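Local coordinates for protein sulfatase (PDB 6USS) that binds calcium and probably hydrolyses aryl sulfate esters, as a sulfatase of the human gut bacterium Bacteroides fragilis, at residues 109-114 against 189-194; 136-139 against 144-147. The protein carries 1 engineered substitution. All coordinates share one frame; numbering follows the deposited sequence.

Contact 1: 109-114 against 189-194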
loop_
_atom_site.group_PDB
_atom_site.type_symbol
_atom_site.label_atom_id
_atom_site.label_comp_id
_atom_site.label_asym_id
_atom_site.label_seq_id
_atom_site.Cartn_x
_atom_site.Cartn_y
_atom_site.Cartn_z
ATOM N N TRP A 109 16.180 -13.472 14.660
ATOM C CA TRP A 109 15.516 -13.416 13.359
ATOM C C TRP A 109 14.103 -14.017 13.395
ATOM O O TRP A 109 13.840 -15.013 14.070
ATOM C CB TRP A 109 16.370 -14.091 12.280
ATOM C CG TRP A 109 16.507 -15.574 12.379
ATOM C CD1 TRP A 109 17.480 -16.264 13.045
ATOM C CD2 TRP A 109 15.660 -16.556 11.761
ATOM N NE1 TRP A 109 17.286 -17.622 12.890
ATOM C CE2 TRP A 109 16.175 -17.828 12.108
ATOM C CE3 TRP A 109 14.521 -16.485 10.949
ATOM C CZ2 TRP A 109 15.579 -19.021 11.677
ATOM C CZ3 TRP A 109 13.939 -17.667 10.513
ATOM C CH2 TRP A 109 14.468 -18.919 10.883
ATOM N N THR A 110 13.188 -13.392 12.662
ATOM C CA THR A 110 11.778 -13.753 12.696
ATOM C C THR A 110 11.337 -14.420 11.399
ATOM O O THR A 110 11.883 -14.146 10.322
ATOM C CB THR A 110 10.901 -12.523 12.936
ATOM O OG1 THR A 110 10.926 -11.693 11.772
ATOM C CG2 THR A 110 11.407 -11.730 14.113
ATOM N N TYR A 111 10.340 -15.330 11.533
ATOM C CA TYR A 111 9.439 -15.741 10.458
ATOM C C TYR A 111 8.185 -16.433 11.013
ATOM O O TYR A 111 7.074 -15.930 10.801
ATOM C CB TYR A 111 10.141 -16.630 9.420
ATOM C CG TYR A 111 9.245 -16.913 8.227
ATOM C CD1 TYR A 111 9.306 -16.120 7.074
ATOM C CD2 TYR A 111 8.319 -17.953 8.260
ATOM C CE1 TYR A 111 8.480 -16.375 5.990
ATOM C CE2 TYR A 111 7.484 -18.209 7.181
ATOM C CZ TYR A 111 7.563 -17.417 6.061
ATOM O OH TYR A 111 6.730 -17.674 5.009
ATOM N N PRO A 112 8.289 -17.566 11.714
ATOM C CA PRO A 112 7.067 -18.288 12.114
ATOM C C PRO A 112 6.236 -17.494 13.113
ATOM O O PRO A 112 6.755 -17.009 14.119
ATOM C CB PRO A 112 7.609 -19.577 12.745
ATOM C CG PRO A 112 8.952 -19.192 13.260
ATOM C CD PRO A 112 9.498 -18.262 12.194
ATOM N N LYS A 113 4.926 -17.402 12.855
ATOM C CA LYS A 113 4.053 -16.619 13.726
ATOM C C LYS A 113 3.971 -17.237 15.119
ATOM O O LYS A 113 3.675 -18.429 15.272
ATOM C CB LYS A 113 2.662 -16.497 13.125
ATOM C CG LYS A 113 1.665 -15.735 14.003
ATOM C CD LYS A 113 0.339 -15.480 13.232
ATOM C CE LYS A 113 -0.639 -14.663 14.052
ATOM N NZ LYS A 113 -1.699 -14.085 13.202
ATOM N N GLY A 114 4.257 -16.420 16.131
ATOM C CA GLY A 114 4.180 -16.830 17.515
ATOM C C GLY A 114 5.239 -17.803 17.998
ATOM O O GLY A 114 5.119 -18.297 19.122
ATOM N N GLY A 189 8.700 -8.299 -1.506
ATOM C CA GLY A 189 8.839 -8.135 -0.071
ATOM C C GLY A 189 7.790 -8.929 0.679
ATOM O O GLY A 189 6.591 -8.786 0.425
ATOM N N HIS A 190 8.244 -9.766 1.605
ATOM C CA HIS A 190 7.312 -10.501 2.451
ATOM C C HIS A 190 7.980 -10.726 3.803
ATOM O O HIS A 190 8.886 -9.981 4.192
ATOM C CB HIS A 190 6.865 -11.796 1.749
ATOM C CG HIS A 190 7.977 -12.765 1.481
ATOM N ND1 HIS A 190 7.955 -14.068 1.937
ATOM C CD2 HIS A 190 9.139 -12.626 0.797
ATOM C CE1 HIS A 190 9.054 -14.689 1.547
ATOM N NE2 HIS A 190 9.790 -13.836 0.855
ATOM N N ALA A 191 7.523 -11.749 4.529
ATOM C CA ALA A 191 8.064 -12.041 5.853
ATOM C C ALA A 191 9.390 -12.776 5.799
ATOM O O ALA A 191 10.106 -12.806 6.806
ATOM C CB ALA A 191 7.076 -12.881 6.665
ATOM N N GLY A 192 9.725 -13.380 4.661
ATOM C CA GLY A 192 10.976 -14.099 4.535
ATOM C C GLY A 192 12.228 -13.244 4.666
ATOM O O GLY A 192 12.373 -12.204 4.006
ATOM N N GLY A 193 13.150 -13.688 5.515
ATOM C CA GLY A 193 14.450 -13.058 5.627
ATOM C C GLY A 193 15.505 -13.724 4.765
ATOM O O GLY A 193 16.606 -13.187 4.616
ATOM N N GLY A 194 15.207 -14.900 4.209
ATOM C CA GLY A 194 16.155 -15.548 3.316
ATOM C C GLY A 194 15.568 -15.776 1.940
ATOM O O GLY A 194 14.569 -15.140 1.590
HETATM O O HOH W 1 9.617 -12.482 9.498
HETATM O O HOH W 2 12.816 -15.291 7.849
HETATM O O HOH W 3 5.799 -15.223 2.967
#
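Tyr-111 lays one flank of its ring along the backbone of Ala-191 and Gly-192. Its CE1 is 3.5 Å from Gly-192 N, which lies at the ring edge close to the ring plane, while CD1 is 3.4 Å from Ala-191 O, placed obliquely. The methyl CB of Ala-191 adds an apolar touch, 3.8 Å from Tyr-111 CE1. With CG anti to the backbone N (chi1 -173°), the phenol extends along the opposing loop, and its OH makes a weak bond to a water that is held more firmly by His-190 ND1, 2.7 Å away. Gly-192 N in turn lies over one face of the His-190 imidazole, displaced toward its rim. No direct hydrogen bond crosses the contact; a second water bonds Thr-110 OG1 at 2.7 Å and donates to Ala-191 O at 2.8 Å, and a third donates to Thr-110 O and accepts from Gly-193 N, each at 2.9 Å. In this alkaline phosphatase-like fold, residues 189-194 follow strand 185-187 of the large mixed sheet, and Gly-192 lies about 9 Å from the side chain of the calcium ligand Asp-42. Farther out, Trp-215 stacks on the tyrosine ring, His-167 NE2 bonds Thr-110 O, and Lys-165 NZ bonds Gly-193 O.

Contact 2: 136-139 against 144-147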
loop_
_atom_site.group_PDB
_atom_site.type_symbol
_atom_site.label_atom_id
_atom_site.label_comp_id
_atom_site.label_asym_id
_atom_site.label_seq_id
_atom_site.Cartn_x
_atom_site.Cartn_y
_atom_site.Cartn_z
ATOM N N GLN A 136 2.459 -1.352 12.574
ATOM C CA GLN A 136 2.009 -0.009 12.911
ATOM C C GLN A 136 0.683 0.000 13.643
ATOM O O GLN A 136 0.155 1.079 13.916
ATOM C CB GLN A 136 1.899 0.863 11.656
ATOM C CG GLN A 136 3.182 1.080 10.897
ATOM C CD GLN A 136 3.048 2.203 9.867
ATOM O OE1 GLN A 136 3.298 3.380 10.176
ATOM N NE2 GLN A 136 2.639 1.848 8.638
ATOM N N VAL A 137 0.133 -1.165 13.972
ATOM C CA VAL A 137 -1.155 -1.256 14.660
ATOM C C VAL A 137 -0.933 -1.813 16.059
ATOM O O VAL A 137 0.106 -2.439 16.318
ATOM C CB VAL A 137 -2.141 -2.116 13.864
ATOM C CG1 VAL A 137 -2.555 -1.373 12.626
ATOM C CG2 VAL A 137 -1.495 -3.428 13.494
ATOM N N PRO A 138 -1.841 -1.584 16.988
ATOM C CA PRO A 138 -1.650 -2.118 18.345
ATOM C C PRO A 138 -2.304 -3.486 18.519
ATOM O O PRO A 138 -2.950 -3.994 17.591
ATOM C CB PRO A 138 -2.302 -1.048 19.228
ATOM C CG PRO A 138 -3.415 -0.507 18.355
ATOM C CD PRO A 138 -2.913 -0.573 16.927
ATOM N N ASN A 139 -2.116 -4.094 19.698
ATOM C CA ASN A 139 -2.783 -5.343 20.084
ATOM C C ASN A 139 -2.419 -6.505 19.164
ATOM O O ASN A 139 -3.214 -7.429 18.969
ATOM C CB ASN A 139 -4.307 -5.177 20.135
ATOM C CG ASN A 139 -4.746 -4.014 21.024
ATOM O OD1 ASN A 139 -4.250 -3.845 22.140
ATOM N ND2 ASN A 139 -5.677 -3.205 20.527
ATOM N N PHE A 144 6.363 -5.143 18.397
ATOM C CA PHE A 144 6.602 -3.770 18.815
ATOM C C PHE A 144 5.838 -2.850 17.867
ATOM O O PHE A 144 6.093 -2.855 16.651
ATOM C CB PHE A 144 8.094 -3.440 18.814
ATOM C CG PHE A 144 8.403 -2.067 19.334
ATOM C CD1 PHE A 144 8.482 -1.833 20.694
ATOM C CD2 PHE A 144 8.600 -1.007 18.461
ATOM C CE1 PHE A 144 8.746 -0.562 21.181
ATOM C CE2 PHE A 144 8.881 0.267 18.943
ATOM C CZ PHE A 144 8.956 0.489 20.306
ATOM N N GLN A 145 4.877 -2.099 18.412
ATOM C CA GLN A 145 4.112 -1.146 17.615
ATOM C C GLN A 145 4.955 0.100 17.388
ATOM O O GLN A 145 5.578 0.612 18.324
ATOM C CB GLN A 145 2.801 -0.761 18.299
ATOM C CG GLN A 145 2.037 0.350 17.549
ATOM C CD GLN A 145 0.723 0.767 18.218
ATOM O OE1 GLN A 145 0.402 0.316 19.321
ATOM N NE2 GLN A 145 -0.041 1.629 17.544
ATOM N N ALA A 146 4.987 0.578 16.149
ATOM C CA ALA A 146 5.821 1.736 15.860
ATOM C C ALA A 146 5.328 2.431 14.603
ATOM O O ALA A 146 4.735 1.809 13.716
ATOM C CB ALA A 146 7.301 1.359 15.707
ATOM N N THR A 147 5.576 3.736 14.555
ATOM C CA THR A 147 5.294 4.551 13.385
ATOM C C THR A 147 6.420 4.359 12.370
ATOM O O THR A 147 7.584 4.668 12.660
ATOM C CB THR A 147 5.162 6.012 13.800
ATOM O OG1 THR A 147 4.054 6.134 14.702
ATOM C CG2 THR A 147 4.925 6.888 12.590
HETATM O O HOH W 4 1.368 3.178 15.099
#
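Gln-136 O and Gln-145 NE2, 3.7 Å apart, are joined by a water that donates to Gln-136 O at 2.7 Å and accepts from Gln-145 NE2 at 3.2 Å. Gln-145 gets there by a fully extended chain, CG anti to the backbone N (chi1 174°), which carries the side chain across the Val-137 to Pro-138 peptide: CG packs 3.6 Å from Val-137 O, and CD lies 3.7 Å from Pro-138 N. The amide reaches the proline ring, with NE2 near Pro-138 CD. Farther along, Ala-146 O receives a CA-H...O contact from Gln-136 CA at 3.4 Å, bent to 145° at the hydrogen, and Gln-136 CG approaches the same oxygen at 3.3 Å. Residues 136-139 leave strand 133-135, while 144-145 end strand 143-145, its parallel partner in a two-stranded sheet; backbone bonds join Phe-144 with Gly-133 and Ala-146 with Cys-135, and the loop between the strands turns back through Pro-138 and Asn-139. The extended Gln-136 side chain runs past Thr-147, and its amide is held at both ends: OE1 accepts from Ser-148 N, just before helix 149-155, while NE2 donates to His-180 O and Glu-151 OE1. Within the loop between the strands, Asn-139 O accepts a hydrogen bond from Asn-250 ND2 of the second subunit.

Overall arrangement
Contact 1 joins two loops, contact 2 a loop and the end of strand 143-145; neither has a direct hydrogen bond across it, and both use water, but they lie at different depths. Contact 1 is buried, its centre about 15 Å from the centre of the chain, and brings together loops far apart in sequence near the calcium site. Contact 2, with its centre about 21 Å from that point, is partly buried, away from the calcium site, and joins neighbouring parts of one short parallel-strand unit. An aromatic ring against glycine-rich backbone dominates the first; extended glutamine side chains dominate the second. Their centres are about 17 Å apart without touch, although contact 2 falls between residues 114 and 189.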